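Local structure of ABC sugar transporter, periplasmic sugar binding protein (Legionella pneumophila subsp. pneumophila, 3ROT) at residues D46-L58 with T67-L79. The protein probably binds a sugar in the periplasm and delivers it to an ABC transporter for uptake. Sequence-based numbering, arbitrary orientation.
Sequences DVPKQVQFIESAL and TTIPSDTAFSKSL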
# COMPACT_ATOMS: atom_id res chain seq x y z
N ASP A 46 11.49 -6.59 -6.07
CA ASP A 46 12.59 -7.45 -5.63
C ASP A 46 12.92 -8.43 -6.75
O ASP A 46 12.35 -9.52 -6.81
CB ASP A 46 12.18 -8.22 -4.37
CG ASP A 46 13.36 -8.87 -3.67
OD1 ASP A 46 14.19 -9.52 -4.35
OD2 ASP A 46 13.46 -8.73 -2.44
N VAL A 47 13.85 -8.05 -7.62
CA VAL A 47 14.25 -8.88 -8.77
C VAL A 47 14.88 -10.23 -8.41
O VAL A 47 14.39 -11.28 -8.83
CB VAL A 47 15.22 -8.12 -9.70
CG1 VAL A 47 15.62 -9.00 -10.88
CG2 VAL A 47 14.56 -6.84 -10.19
N PRO A 48 15.99 -10.22 -7.66
CA PRO A 48 16.63 -11.49 -7.30
C PRO A 48 15.63 -12.49 -6.69
O PRO A 48 15.69 -13.69 -6.96
CB PRO A 48 17.74 -11.07 -6.34
CG PRO A 48 17.22 -9.78 -5.76
CD PRO A 48 16.63 -9.10 -6.95
N LYS A 49 14.71 -11.99 -5.87
CA LYS A 49 13.70 -12.84 -5.26
C LYS A 49 12.82 -13.44 -6.35
O LYS A 49 12.52 -14.64 -6.34
CB LYS A 49 12.85 -12.01 -4.30
CG LYS A 49 11.83 -12.82 -3.53
CD LYS A 49 12.49 -13.97 -2.79
CE LYS A 49 11.65 -14.40 -1.60
NZ LYS A 49 11.46 -13.25 -0.66
N GLN A 50 12.41 -12.60 -7.30
CA GLN A 50 11.58 -13.07 -8.41
C GLN A 50 12.33 -14.11 -9.23
O GLN A 50 11.75 -15.09 -9.68
CB GLN A 50 11.16 -11.90 -9.31
CG GLN A 50 10.58 -12.36 -10.66
CD GLN A 50 9.98 -11.23 -11.47
OE1 GLN A 50 10.41 -10.08 -11.39
NE2 GLN A 50 8.98 -11.56 -12.29
N VAL A 51 13.63 -13.89 -9.43
CA VAL A 51 14.44 -14.83 -10.19
C VAL A 51 14.43 -16.19 -9.48
O VAL A 51 14.31 -17.23 -10.12
CB VAL A 51 15.91 -14.33 -10.34
CG1 VAL A 51 16.80 -15.46 -10.84
CG2 VAL A 51 15.96 -13.16 -11.31
N GLN A 52 14.53 -16.17 -8.16
CA GLN A 52 14.51 -17.41 -7.40
C GLN A 52 13.13 -18.07 -7.54
O GLN A 52 13.04 -19.29 -7.68
CB GLN A 52 14.82 -17.13 -5.93
CG GLN A 52 14.86 -18.37 -5.06
CD GLN A 52 15.62 -19.51 -5.71
OE1 GLN A 52 16.74 -19.33 -6.20
NE2 GLN A 52 15.02 -20.70 -5.71
N PHE A 53 12.07 -17.27 -7.51
CA PHE A 53 10.72 -17.80 -7.68
C PHE A 53 10.60 -18.57 -9.00
O PHE A 53 10.11 -19.70 -9.04
CB PHE A 53 9.69 -16.67 -7.67
CG PHE A 53 9.34 -16.17 -6.30
CD1 PHE A 53 8.98 -17.06 -5.29
CD2 PHE A 53 9.33 -14.80 -6.03
CE1 PHE A 53 8.61 -16.59 -4.03
CE2 PHE A 53 8.96 -14.33 -4.77
CZ PHE A 53 8.60 -15.23 -3.77
N ILE A 54 11.05 -17.94 -10.09
CA ILE A 54 11.01 -18.55 -11.41
C ILE A 54 11.82 -19.84 -11.43
O ILE A 54 11.42 -20.84 -12.02
CB ILE A 54 11.60 -17.59 -12.48
CG1 ILE A 54 10.71 -16.36 -12.61
CG2 ILE A 54 11.74 -18.31 -13.80
CD1 ILE A 54 11.28 -15.28 -13.50
N GLU A 55 12.98 -19.79 -10.78
CA GLU A 55 13.89 -20.93 -10.71
C GLU A 55 13.23 -22.10 -9.97
O GLU A 55 13.25 -23.24 -10.45
CB GLU A 55 15.17 -20.50 -10.01
CG GLU A 55 16.46 -20.93 -10.70
CD GLU A 55 16.52 -20.52 -12.17
OE1 GLU A 55 15.90 -21.21 -13.00
OE2 GLU A 55 17.17 -19.51 -12.48
N SER A 56 12.65 -21.84 -8.81
CA SER A 56 12.01 -22.91 -8.06
C SER A 56 10.77 -23.41 -8.79
O SER A 56 10.41 -24.58 -8.68
CB SER A 56 11.65 -22.45 -6.64
OG SER A 56 10.86 -21.28 -6.64
N ALA A 57 10.12 -22.53 -9.54
CA ALA A 57 8.94 -22.94 -10.29
C ALA A 57 9.35 -23.94 -11.37
O ALA A 57 8.69 -24.96 -11.56
CB ALA A 57 8.27 -21.72 -10.93
N LEU A 58 10.45 -23.64 -12.07
CA LEU A 58 10.96 -24.50 -13.13
C LEU A 58 11.23 -25.92 -12.66
O LEU A 58 10.97 -26.87 -13.38
CB LEU A 58 12.25 -23.92 -13.73
CG LEU A 58 12.15 -22.59 -14.47
CD1 LEU A 58 13.51 -22.18 -15.00
CD2 LEU A 58 11.17 -22.74 -15.62
N THR A 67 5.01 -14.52 -16.53
CA THR A 67 5.87 -13.73 -15.67
C THR A 67 6.19 -12.35 -16.25
O THR A 67 6.14 -12.15 -17.46
CB THR A 67 7.20 -14.48 -15.37
OG1 THR A 67 7.96 -13.76 -14.40
CG2 THR A 67 8.04 -14.62 -16.63
N THR A 68 6.48 -11.40 -15.37
CA THR A 68 6.86 -10.07 -15.80
C THR A 68 8.38 -10.20 -16.01
O THR A 68 9.01 -11.08 -15.44
CB THR A 68 6.57 -9.02 -14.71
OG1 THR A 68 7.43 -9.24 -13.59
CG2 THR A 68 5.13 -9.10 -14.24
N ILE A 69 8.95 -9.33 -16.84
CA ILE A 69 10.38 -9.37 -17.08
C ILE A 69 10.84 -7.92 -17.11
O ILE A 69 11.07 -7.35 -18.18
CB ILE A 69 10.69 -10.07 -18.44
CG1 ILE A 69 9.89 -11.38 -18.53
CG2 ILE A 69 12.19 -10.36 -18.55
CD1 ILE A 69 10.10 -12.18 -19.83
N PRO A 70 10.96 -7.29 -15.92
CA PRO A 70 11.38 -5.90 -15.73
C PRO A 70 12.87 -5.61 -15.85
O PRO A 70 13.31 -4.51 -15.51
CB PRO A 70 10.86 -5.58 -14.33
CG PRO A 70 11.12 -6.85 -13.61
CD PRO A 70 10.65 -7.92 -14.61
N SER A 71 13.65 -6.58 -16.32
CA SER A 71 15.09 -6.41 -16.48
C SER A 71 15.57 -7.09 -17.75
O SER A 71 15.09 -8.17 -18.11
CB SER A 71 15.83 -6.99 -15.28
OG SER A 71 17.24 -6.92 -15.45
N ASP A 72 16.53 -6.46 -18.44
CA ASP A 72 17.07 -7.03 -19.66
C ASP A 72 18.15 -8.08 -19.38
O ASP A 72 18.53 -8.83 -20.29
CB ASP A 72 17.67 -5.93 -20.56
CG ASP A 72 16.61 -5.08 -21.24
OD1 ASP A 72 15.73 -5.65 -21.94
OD2 ASP A 72 16.66 -3.84 -21.09
N THR A 73 18.62 -8.15 -18.14
CA THR A 73 19.68 -9.10 -17.79
C THR A 73 19.37 -10.13 -16.68
O THR A 73 19.76 -11.29 -16.77
CB THR A 73 20.96 -8.34 -17.37
OG1 THR A 73 20.64 -7.36 -16.37
CG2 THR A 73 21.58 -7.65 -18.57
N ALA A 74 18.68 -9.68 -15.64
CA ALA A 74 18.36 -10.53 -14.50
C ALA A 74 17.69 -11.88 -14.79
O ALA A 74 17.99 -12.87 -14.13
CB ALA A 74 17.49 -9.75 -13.52
N PHE A 75 16.82 -11.92 -15.79
CA PHE A 75 16.08 -13.14 -16.10
C PHE A 75 16.58 -14.04 -17.24
O PHE A 75 16.09 -15.16 -17.40
CB PHE A 75 14.62 -12.76 -16.36
CG PHE A 75 14.02 -11.96 -15.24
CD1 PHE A 75 13.50 -12.61 -14.12
CD2 PHE A 75 14.06 -10.57 -15.26
CE1 PHE A 75 13.02 -11.87 -13.04
CE2 PHE A 75 13.59 -9.83 -14.18
CZ PHE A 75 13.07 -10.49 -13.06
N SER A 76 17.56 -13.56 -18.00
CA SER A 76 18.11 -14.32 -19.13
C SER A 76 18.34 -15.80 -18.90
O SER A 76 17.78 -16.64 -19.60
CB SER A 76 19.41 -13.68 -19.60
OG SER A 76 19.20 -12.31 -19.89
N LYS A 77 19.17 -16.12 -17.92
CA LYS A 77 19.50 -17.51 -17.63
C LYS A 77 18.27 -18.34 -17.30
O LYS A 77 18.12 -19.46 -17.78
CB LYS A 77 20.49 -17.58 -16.47
CG LYS A 77 21.31 -18.85 -16.46
CD LYS A 77 22.79 -18.53 -16.62
CE LYS A 77 23.04 -17.67 -17.84
NZ LYS A 77 24.47 -17.27 -17.96
N SER A 78 17.39 -17.79 -16.47
CA SER A 78 16.17 -18.49 -16.07
C SER A 78 15.28 -18.74 -17.28
O SER A 78 14.73 -19.83 -17.43
CB SER A 78 15.41 -17.66 -15.03
OG SER A 78 16.23 -17.36 -13.92
N LEU A 79 15.15 -17.73 -18.13
CA LEU A 79 14.33 -17.83 -19.33
C LEU A 79 14.90 -18.88 -20.27
O LEU A 79 14.16 -19.70 -20.82
CB LEU A 79 14.28 -16.48 -20.04
CG LEU A 79 13.44 -15.42 -19.31
CD1 LEU A 79 13.55 -14.08 -20.03
CD2 LEU A 79 11.98 -15.89 -19.24
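The backbones of segments 46-58 and 67-79 approach to 6.4 Å between the CA atoms of Val-51 and Phe-75 and to 6.3 Å between those of Glu-55 and Ser-78. In the Rossmann-like lobe of a periplasmic binding protein, with its parallel sheet, the contact packs helix 47-59 against the loop that follows strand 64-67 and the first turn of helix 76-85. Phe-75 has its CG anti to the carbonyl carbon (chi1 -54°), which brings the ring among Val-47, Gln-50, Val-51 and Ile-54; Ile-54 CD1 lies 3.5 Å from Phe-75 CD1. Beside the ring, Val-47 CG1 presses tightly on Ala-74 CB at 3.3 Å. The extended chain of Gln-50 crosses Phe-75, amide and ring planes 73° apart, and carries NE2 to Thr-68 OG1 in a nearly straight hydrogen bond of 3.1 Å, close to the amide plane. Gln-50 OE1, by contrast, is buried without a polar partner, 3.2 Å from Phe-75 CZ. Thr-68 OG1 is also hydrogen-bonded to His-11 ND1. Farther along, Glu-55 forms a salt bridge with Arg-81 through OE1, while its OE2 accepts the Ser-78 OG proton at 2.8 Å, from above the carboxylate plane.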